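Local coordinates for protein ADP-ribosylglycohydrolase (Thermus thermophilus, PDB 2YZV) that is an all-helical member of the ADP-ribosylglycohydrolase family that binds magnesium ions at two neighbouring sites, at residues 17-22 against 53-58; 39-44 against 274-279; 13-18 against 284-289. One frame throughout, in Å; residues are numbered along the deposited sequence.

Contact 1. Residues 17-22 against 53-58. With MG (magnesium ion), chain C.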
loop_
_atom_site.group_PDB
_atom_site.type_symbol
_atom_site.label_atom_id
_atom_site.label_comp_id
_atom_site.label_asym_id
_atom_site.label_seq_id
_atom_site.Cartn_x
_atom_site.Cartn_y
_atom_site.Cartn_z
ATOM N N GLY A 17 5.065 -3.224 -7.278
ATOM C CA GLY A 17 5.835 -3.208 -6.045
ATOM C C GLY A 17 4.965 -3.564 -4.851
ATOM O O GLY A 17 5.422 -4.207 -3.902
ATOM N N LEU A 18 3.710 -3.132 -4.896
ATOM C CA LEU A 18 2.758 -3.423 -3.825
ATOM C C LEU A 18 2.628 -4.940 -3.673
ATOM O O LEU A 18 2.775 -5.477 -2.574
ATOM C CB LEU A 18 1.397 -2.808 -4.172
ATOM C CG LEU A 18 0.236 -2.842 -3.175
ATOM C CD1 LEU A 18 -0.871 -1.943 -3.697
ATOM C CD2 LEU A 18 -0.284 -4.260 -2.973
ATOM N N ALA A 19 2.363 -5.624 -4.784
ATOM C CA ALA A 19 2.197 -7.075 -4.782
ATOM C C ALA A 19 3.483 -7.821 -4.439
ATOM O O ALA A 19 3.453 -8.844 -3.755
ATOM C CB ALA A 19 1.667 -7.538 -6.137
ATOM N N VAL A 20 4.609 -7.322 -4.933
ATOM C CA VAL A 20 5.896 -7.937 -4.643
ATOM C C VAL A 20 6.144 -7.888 -3.135
ATOM O O VAL A 20 6.552 -8.879 -2.533
ATOM C CB VAL A 20 7.036 -7.207 -5.395
ATOM C CG1 VAL A 20 8.389 -7.607 -4.830
ATOM C CG2 VAL A 20 6.972 -7.551 -6.883
ATOM N N GLY A 21 5.881 -6.732 -2.530
ATOM C CA GLY A 21 6.076 -6.585 -1.096
ATOM C C GLY A 21 5.145 -7.461 -0.279
ATOM O O GLY A 21 5.540 -8.013 0.740
ATOM N N ASP A 22 3.898 -7.573 -0.728
ATOM C CA ASP A 22 2.898 -8.392 -0.053
ATOM C C ASP A 22 3.356 -9.854 -0.096
ATOM O O ASP A 22 3.390 -10.535 0.933
ATOM C CB ASP A 22 1.545 -8.204 -0.763
ATOM C CG ASP A 22 0.401 -8.977 -0.108
ATOM O OD1 ASP A 22 0.590 -9.553 0.978
ATOM O OD2 ASP A 22 -0.701 -8.997 -0.697
ATOM N N GLY A 53 5.645 -16.194 -4.837
ATOM C CA GLY A 53 5.040 -15.140 -5.631
ATOM C C GLY A 53 3.562 -14.888 -5.400
ATOM O O GLY A 53 2.991 -13.994 -6.019
ATOM N N PHE A 54 2.926 -15.672 -4.534
ATOM C CA PHE A 54 1.512 -15.456 -4.257
ATOM C C PHE A 54 1.371 -14.430 -3.143
ATOM O O PHE A 54 2.181 -14.378 -2.222
ATOM C CB PHE A 54 0.819 -16.769 -3.871
ATOM C CG PHE A 54 0.231 -17.506 -5.042
ATOM C CD1 PHE A 54 1.033 -17.911 -6.106
ATOM C CD2 PHE A 54 -1.132 -17.783 -5.087
ATOM C CE1 PHE A 54 0.486 -18.585 -7.200
ATOM C CE2 PHE A 54 -1.687 -18.454 -6.176
ATOM C CZ PHE A 54 -0.877 -18.855 -7.232
ATOM N N TRP A 55 0.339 -13.601 -3.244
ATOM C CA TRP A 55 0.110 -12.552 -2.266
ATOM C C TRP A 55 -1.140 -12.773 -1.413
ATOM O O TRP A 55 -1.803 -13.808 -1.519
ATOM C CB TRP A 55 0.058 -11.198 -2.983
ATOM C CG TRP A 55 -0.310 -11.312 -4.431
ATOM C CD1 TRP A 55 0.544 -11.341 -5.502
ATOM C CD2 TRP A 55 -1.630 -11.450 -4.966
ATOM N NE1 TRP A 55 -0.169 -11.485 -6.671
ATOM C CE2 TRP A 55 -1.504 -11.554 -6.370
ATOM C CE3 TRP A 55 -2.909 -11.495 -4.395
ATOM C CZ2 TRP A 55 -2.614 -11.702 -7.214
ATOM C CZ3 TRP A 55 -4.012 -11.643 -5.233
ATOM C CH2 TRP A 55 -3.853 -11.743 -6.629
ATOM N N THR A 56 -1.466 -11.791 -0.577
ATOM C CA THR A 56 -2.603 -11.905 0.337
ATOM C C THR A 56 -3.767 -10.954 0.068
ATOM O O THR A 56 -3.980 -10.514 -1.061
ATOM C CB THR A 56 -2.132 -11.682 1.780
ATOM O OG1 THR A 56 -1.823 -10.295 1.969
ATOM C CG2 THR A 56 -0.879 -12.505 2.057
ATOM N N ASP A 57 -4.520 -10.641 1.122
ATOM C CA ASP A 57 -5.662 -9.745 0.999
ATOM C C ASP A 57 -5.249 -8.321 0.643
ATOM O O ASP A 57 -6.060 -7.547 0.131
ATOM C CB ASP A 57 -6.494 -9.748 2.291
ATOM C CG ASP A 57 -5.699 -9.317 3.508
ATOM O OD1 ASP A 57 -5.284 -8.141 3.572
ATOM O OD2 ASP A 57 -5.493 -10.157 4.408
ATOM N N ASP A 58 -3.993 -7.975 0.908
ATOM C CA ASP A 58 -3.493 -6.641 0.590
ATOM C C ASP A 58 -3.640 -6.417 -0.909
ATOM O O ASP A 58 -4.295 -5.471 -1.357
ATOM C CB ASP A 58 -2.009 -6.512 0.953
ATOM C CG ASP A 58 -1.745 -6.701 2.431
ATOM O OD1 ASP A 58 -2.145 -7.744 2.983
ATOM O OD2 ASP A 58 -1.124 -5.806 3.039
HETATM MG MG MG C . -2.143 -9.443 3.906
#

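Contact 2. Residues 39-44 against 274-279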
loop_
_atom_site.group_PDB
_atom_site.type_symbol
_atom_site.label_atom_id
_atom_site.label_comp_id
_atom_site.label_asym_id
_atom_site.label_seq_id
_atom_site.Cartn_x
_atom_site.Cartn_y
_atom_site.Cartn_z
ATOM N N VAL A 39 15.202 -12.988 5.040
ATOM C CA VAL A 39 14.398 -13.311 3.874
ATOM C C VAL A 39 14.975 -12.486 2.729
ATOM O O VAL A 39 15.140 -11.269 2.861
ATOM C CB VAL A 39 12.927 -12.909 4.083
ATOM C CG1 VAL A 39 12.131 -13.160 2.812
ATOM C CG2 VAL A 39 12.342 -13.687 5.242
ATOM N N ARG A 40 15.281 -13.144 1.613
ATOM C CA ARG A 40 15.861 -12.458 0.463
ATOM C C ARG A 40 15.204 -12.799 -0.871
ATOM O O ARG A 40 15.316 -12.037 -1.832
ATOM C CB ARG A 40 17.357 -12.783 0.365
ATOM C CG ARG A 40 18.162 -12.437 1.604
ATOM C CD ARG A 40 19.581 -12.985 1.515
ATOM N NE ARG A 40 20.343 -12.414 0.406
ATOM C CZ ARG A 40 20.710 -11.139 0.322
ATOM N NH1 ARG A 40 20.386 -10.283 1.284
ATOM N NH2 ARG A 40 21.412 -10.720 -0.723
ATOM N N GLU A 41 14.525 -13.936 -0.944
ATOM C CA GLU A 41 13.906 -14.341 -2.200
ATOM C C GLU A 41 12.456 -14.795 -2.067
ATOM O O GLU A 41 11.949 -14.966 -0.957
ATOM C CB GLU A 41 14.727 -15.465 -2.841
ATOM C CG GLU A 41 16.205 -15.148 -3.057
ATOM C CD GLU A 41 16.432 -13.852 -3.812
ATOM O OE1 GLU A 41 15.614 -13.521 -4.695
ATOM O OE2 GLU A 41 17.438 -13.165 -3.533
ATOM N N MET A 42 11.800 -14.984 -3.213
ATOM C CA MET A 42 10.408 -15.435 -3.275
ATOM C C MET A 42 10.339 -16.944 -3.075
ATOM O O MET A 42 10.381 -17.712 -4.035
ATOM C CB MET A 42 9.794 -15.096 -4.638
ATOM C CG MET A 42 9.468 -13.638 -4.840
ATOM S SD MET A 42 7.970 -13.121 -3.964
ATOM C CE MET A 42 7.889 -11.404 -4.524
ATOM N N LYS A 43 10.221 -17.369 -1.826
ATOM C CA LYS A 43 10.165 -18.791 -1.521
ATOM C C LYS A 43 8.763 -19.264 -1.165
ATOM O O LYS A 43 8.498 -20.465 -1.115
ATOM C CB LYS A 43 11.116 -19.098 -0.361
ATOM C CG LYS A 43 12.593 -18.900 -0.680
ATOM C CD LYS A 43 13.214 -20.140 -1.319
ATOM C CE LYS A 43 12.609 -20.464 -2.678
ATOM N NZ LYS A 43 13.193 -21.704 -3.265
ATOM N N GLY A 44 7.859 -18.318 -0.939
ATOM C CA GLY A 44 6.514 -18.687 -0.552
ATOM C C GLY A 44 6.574 -19.079 0.912
ATOM O O GLY A 44 7.554 -18.777 1.594
ATOM N N GLY A 274 14.149 -8.671 -11.330
ATOM C CA GLY A 274 13.406 -9.416 -12.328
ATOM C C GLY A 274 12.868 -10.747 -11.841
ATOM O O GLY A 274 11.748 -11.131 -12.188
ATOM N N ARG A 275 13.654 -11.460 -11.039
ATOM C CA ARG A 275 13.221 -12.755 -10.535
ATOM C C ARG A 275 11.993 -12.636 -9.636
ATOM O O ARG A 275 11.180 -13.556 -9.574
ATOM C CB ARG A 275 14.366 -13.457 -9.793
ATOM C CG ARG A 275 14.922 -12.701 -8.609
ATOM C CD ARG A 275 16.123 -13.426 -8.027
ATOM N NE ARG A 275 16.638 -12.763 -6.833
ATOM C CZ ARG A 275 17.242 -11.579 -6.828
ATOM N NH1 ARG A 275 17.419 -10.911 -7.959
ATOM N NH2 ARG A 275 17.662 -11.058 -5.683
ATOM N N TRP A 276 11.860 -11.512 -8.935
ATOM C CA TRP A 276 10.697 -11.306 -8.074
ATOM C C TRP A 276 9.462 -11.100 -8.945
ATOM O O TRP A 276 8.398 -11.665 -8.680
ATOM C CB TRP A 276 10.897 -10.086 -7.159
ATOM C CG TRP A 276 11.878 -10.312 -6.035
ATOM C CD1 TRP A 276 12.509 -11.486 -5.717
ATOM C CD2 TRP A 276 12.324 -9.346 -5.071
ATOM N NE1 TRP A 276 13.315 -11.310 -4.619
ATOM C CE2 TRP A 276 13.223 -10.007 -4.201
ATOM C CE3 TRP A 276 12.053 -7.987 -4.857
ATOM C CZ2 TRP A 276 13.853 -9.354 -3.132
ATOM C CZ3 TRP A 276 12.680 -7.337 -3.791
ATOM C CH2 TRP A 276 13.569 -8.023 -2.943
ATOM N N LEU A 277 9.608 -10.294 -9.991
ATOM C CA LEU A 277 8.505 -10.027 -10.906
ATOM C C LEU A 277 8.106 -11.276 -11.694
ATOM O O LEU A 277 6.922 -11.552 -11.869
ATOM C CB LEU A 277 8.883 -8.900 -11.876
ATOM C CG LEU A 277 9.072 -7.506 -11.265
ATOM C CD1 LEU A 277 9.637 -6.553 -12.311
ATOM C CD2 LEU A 277 7.741 -6.990 -10.739
ATOM N N ARG A 278 9.088 -12.036 -12.165
ATOM C CA ARG A 278 8.785 -13.240 -12.933
ATOM C C ARG A 278 8.047 -14.294 -12.120
ATOM O O ARG A 278 7.300 -15.100 -12.676
ATOM C CB ARG A 278 10.068 -13.847 -13.513
ATOM C CG ARG A 278 10.605 -13.103 -14.729
ATOM C CD ARG A 278 11.738 -13.872 -15.392
ATOM N NE ARG A 278 12.984 -13.797 -14.635
ATOM C CZ ARG A 278 13.762 -12.719 -14.584
ATOM N NH1 ARG A 278 13.422 -11.622 -15.248
ATOM N NH2 ARG A 278 14.880 -12.740 -13.872
ATOM N N ALA A 279 8.245 -14.279 -10.806
ATOM C CA ALA A 279 7.602 -15.248 -9.921
ATOM C C ALA A 279 6.243 -14.768 -9.415
ATOM O O ALA A 279 5.462 -15.550 -8.882
ATOM C CB ALA A 279 8.515 -15.542 -8.735
#

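Contact 3. Residues 13-18 against 284-289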
loop_
_atom_site.group_PDB
_atom_site.type_symbol
_atom_site.label_atom_id
_atom_site.label_comp_id
_atom_site.label_asym_id
_atom_site.label_seq_id
_atom_site.Cartn_x
_atom_site.Cartn_y
_atom_site.Cartn_z
ATOM N N GLY A 13 5.690 0.375 -11.459
ATOM C CA GLY A 13 6.494 0.033 -10.300
ATOM C C GLY A 13 5.728 0.122 -8.994
ATOM O O GLY A 13 5.881 -0.726 -8.116
ATOM N N ALA A 14 4.907 1.155 -8.849
ATOM C CA ALA A 14 4.136 1.316 -7.620
ATOM C C ALA A 14 3.109 0.195 -7.445
ATOM O O ALA A 14 2.927 -0.316 -6.340
ATOM C CB ALA A 14 3.439 2.681 -7.612
ATOM N N PHE A 15 2.440 -0.190 -8.530
ATOM C CA PHE A 15 1.424 -1.239 -8.469
ATOM C C PHE A 15 2.052 -2.617 -8.272
ATOM O O PHE A 15 1.670 -3.360 -7.360
ATOM C CB PHE A 15 0.574 -1.210 -9.749
ATOM C CG PHE A 15 -0.774 -1.867 -9.610
ATOM C CD1 PHE A 15 -1.915 -1.246 -10.114
ATOM C CD2 PHE A 15 -0.911 -3.102 -8.982
ATOM C CE1 PHE A 15 -3.170 -1.844 -9.999
ATOM C CE2 PHE A 15 -2.163 -3.711 -8.860
ATOM C CZ PHE A 15 -3.296 -3.077 -9.370
ATOM N N LEU A 16 3.014 -2.965 -9.116
ATOM C CA LEU A 16 3.678 -4.258 -8.991
ATOM C C LEU A 16 4.477 -4.343 -7.692
ATOM O O LEU A 16 4.549 -5.401 -7.069
ATOM C CB LEU A 16 4.600 -4.511 -10.190
ATOM C CG LEU A 16 3.982 -5.060 -11.483
ATOM C CD1 LEU A 16 3.538 -6.488 -11.254
ATOM C CD2 LEU A 16 2.813 -4.201 -11.935
ATOM N N GLY A 17 5.065 -3.224 -7.278
ATOM C CA GLY A 17 5.835 -3.208 -6.045
ATOM C C GLY A 17 4.965 -3.564 -4.851
ATOM O O GLY A 17 5.422 -4.207 -3.902
ATOM N N LEU A 18 3.710 -3.132 -4.896
ATOM C CA LEU A 18 2.758 -3.423 -3.825
ATOM C C LEU A 18 2.628 -4.940 -3.673
ATOM O O LEU A 18 2.775 -5.477 -2.574
ATOM C CB LEU A 18 1.397 -2.808 -4.172
ATOM C CG LEU A 18 0.236 -2.842 -3.175
ATOM C CD1 LEU A 18 -0.871 -1.943 -3.697
ATOM C CD2 LEU A 18 -0.284 -4.260 -2.973
ATOM N N GLU A 284 1.195 -10.053 -15.231
ATOM C CA GLU A 284 0.677 -9.419 -16.442
ATOM C C GLU A 284 -0.650 -8.694 -16.254
ATOM O O GLU A 284 -0.862 -7.624 -16.826
ATOM C CB GLU A 284 0.538 -10.452 -17.566
ATOM C CG GLU A 284 1.853 -11.004 -18.112
ATOM C CD GLU A 284 2.536 -11.974 -17.164
ATOM O OE1 GLU A 284 1.856 -12.530 -16.276
ATOM O OE2 GLU A 284 3.756 -12.195 -17.322
ATOM N N GLU A 285 -1.551 -9.269 -15.467
ATOM C CA GLU A 285 -2.838 -8.629 -15.235
ATOM C C GLU A 285 -2.638 -7.314 -14.491
ATOM O O GLU A 285 -3.320 -6.324 -14.762
ATOM C CB GLU A 285 -3.769 -9.550 -14.439
ATOM C CG GLU A 285 -4.311 -10.730 -15.238
ATOM C CD GLU A 285 -3.363 -11.917 -15.296
ATOM O OE1 GLU A 285 -2.157 -11.749 -15.016
ATOM O OE2 GLU A 285 -3.828 -13.027 -15.634
ATOM N N MET A 286 -1.693 -7.299 -13.555
ATOM C CA MET A 286 -1.427 -6.081 -12.804
ATOM C C MET A 286 -0.777 -5.016 -13.676
ATOM O O MET A 286 -1.070 -3.830 -13.537
ATOM C CB MET A 286 -0.558 -6.388 -11.586
ATOM C CG MET A 286 -1.305 -7.182 -10.535
ATOM S SD MET A 286 -0.412 -7.274 -8.976
ATOM C CE MET A 286 0.478 -8.807 -9.192
ATOM N N GLU A 287 0.100 -5.437 -14.582
ATOM C CA GLU A 287 0.764 -4.496 -15.478
ATOM C C GLU A 287 -0.286 -3.820 -16.352
ATOM O O GLU A 287 -0.236 -2.611 -16.580
ATOM C CB GLU A 287 1.785 -5.228 -16.352
ATOM C CG GLU A 287 2.985 -5.747 -15.579
ATOM C CD GLU A 287 3.908 -6.589 -16.434
ATOM O OE1 GLU A 287 3.461 -7.652 -16.917
ATOM O OE2 GLU A 287 5.079 -6.190 -16.621
ATOM N N ALA A 288 -1.239 -4.612 -16.830
ATOM C CA ALA A 288 -2.316 -4.096 -17.668
ATOM C C ALA A 288 -3.164 -3.097 -16.885
ATOM O O ALA A 288 -3.508 -2.032 -17.398
ATOM C CB ALA A 288 -3.182 -5.242 -18.166
ATOM N N LEU A 289 -3.495 -3.437 -15.641
ATOM C CA LEU A 289 -4.296 -2.544 -14.808
ATOM C C LEU A 289 -3.560 -1.238 -14.524
ATOM O O LEU A 289 -4.147 -0.158 -14.615
ATOM C CB LEU A 289 -4.655 -3.220 -13.474
ATOM C CG LEU A 289 -5.675 -4.360 -13.497
ATOM C CD1 LEU A 289 -5.717 -5.044 -12.136
ATOM C CD2 LEU A 289 -7.049 -3.810 -13.864
#

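Contact 1. Residues 17-22 against 53-58
A magnesium-binding loop leading into helix 57-72 is held here by an aspartate of helix 4-26, in the all-helical ADP-ribosylglycohydrolase fold. Asp22 is the centre of the contact. Its CG stands anti to the backbone N (chi1 -178°), which carries the carboxylate straight out from the helix and across the chain at Trp55, Thr56 and Asp58. Asp22 OD2 accepts the backbone N-H of Thr56 at 2.9 Å, the donor lying above the carboxylate plane. The same oxygen also accepts from the hydroxyl of Thr59, so this buried carboxylate oxygen is gripped twice. Asp22 OD1 lies 2.7 Å from Thr56 OG1; a short carboxylate suits this place, one oxygen serving the backbone N-H while the other lies beside the hydroxyl.

Trp55 contributes mainly its first side-chain carbon: CB sits 3.3 Å from Asp22 OD2, while the indole swings away and meets Ala19 CB obliquely at CD1, 4.0 Å off, the small alanine letting it lie close. The indole N-H goes elsewhere, to the carbonyl of His281.

Asp58 brings its CB to Asp22 OD2; Asp58 OD1 goes to the metal, while Asp58 OD2 takes a hydrogen bond from Thr254 OG1. Thr56 is the N-cap of helix 57-72, with a weak bond from Asp58 N to its OG1. Because Asp22 OD1 sits beside the metal-bound Thr56 OG1, Asp22 is a second-shell residue, and its negative charge probably polarises the threonine hydroxyl. Magnesium is bound by Thr56 OG1 at 2.1 Å and Asp58 OD1 at 1.9 Å, with Asp253 completing the protein ligands.

Contact 2. Residues 39-44 against 274-279
Charge pairing dominates the outer part of this contact, where the loop 39-44 lies against the short helix 274-279. Arg275 grips Glu41 side-on with two nitrogens, one to each carboxylate oxygen. The bond from Arg275 NE to Glu41 OE1 is very short, 2.5 Å, and that from Arg275 NH2 to Glu41 OE2 is 3.0 Å, using the syn lone pair. Both oxygens lie near the guanidinium plane, but the carboxylate is turned 39° against it. The arginine chain runs extended from CG to NE, whereas Glu41 is bent at chi2 (-53°), which folds its carboxylate back to the helix. Each charge has a second partner: Glu41 OE2 pairs with Arg243, and Arg275 NH2 with Glu239.

Hydrogen bonding extends to the indole. Trp276 NE1 donates to Glu41 OE1 over 3.2 Å, so that one oxygen accepts from two donors, both above the carboxylate plane. Tryptophan suits the site because it offers a polar N-H at the rim of a large apolar surface. At the same edge the carbonyl O of Arg40 lies 3.3 Å from Trp276 CZ2, close to the ring plane.

Apolar packing forms the inner part. Met42, the centre of an inverse gamma turn, points at the helix and lays its CG 3.8 Å from Trp276 CD1. Met42 CB approaches Ala279 CB at 4.3 Å, the alanine being small enough for the loop to come near. The flexible thioether, bent at chi2, places Met42 SD 5.5 Å from the centroid of the five-membered ring of Trp276, at an oblique angle, while Val20 and Leu24 of helix 4-26 also touch the indole. The arrangement is a side-on, two-nitrogen arginine-carboxylate salt bridge joining a loop to a helix, together with a Met-aromatic contact on the buried side.

Contact 3. Residues 13-18 against 284-289
Phe15 and Met286 cross at about a right angle between helices 4-26 and 283-298. With CG anti to the backbone N (chi1 -159°), the phenyl ring reaches out from its helix, and its CE2 corner meets Met286 CG at 3.9 Å. The sulfur stays beside this corner: Met286 SD lies 5.1 Å from the centroid of the Phe15 ring in an oblique Met-aromatic contact. Beyond it the chain bends at chi3 (-93°), turning CE away toward Ala19 and Trp55. Methionine suits the place, since its unbranched chain can follow the flank of a ring and then turn. The backbone O of Met286 lies over one face of the same ring. On the CE1 side, Leu289 comes in obliquely, one helical turn after Met286, and its CB stands 4.0 Å from Phe15 CE1, with CD1 near CZ.

The pairing is a roughly antiparallel helix pair in the all-helical core of the family fold: the axes of the two short segments run at 148° and approach to 9.3 Å.

Leu16 fills the next position along. Its CG is anti to the carbonyl carbon, and both methyl groups face Met286 CB; Leu16 CD2 lies 4.0 Å from Met286 CB. Leu16 CD2 also rests 4.0 Å from Glu287 CG. Here the glutamate serves through its aliphatic part, its chain extended beyond CG. Leu63 of helix 57-72 touches both Met286 and Leu289, while Pro136 and Leu139 of helix 135-141 pack on Phe15.

In the fold
Helix 4-26 ties the three contacts together: contacts 1 and 3 share Gly17 and Leu18, and their centres are about 10 Å apart. Met286 joins them, its CE lying 3.5 Å from Ala19 CB and 3.7 Å from Trp55 NE1. Contact 2, centred about 11 Å from contact 1, meets it through Val20, whose CG1 is 3.7 Å from Trp276 CE3, and through Met42 SD, 3.9 Å from Gly53 CA. Leu277 CD2 reaches Leu16 CB at 4.0 Å, linking contacts 2 and 3. Only contact 1 supplies magnesium ligands; the side chains of Met42 and Met286 each stay about 13 Å from a bound ion.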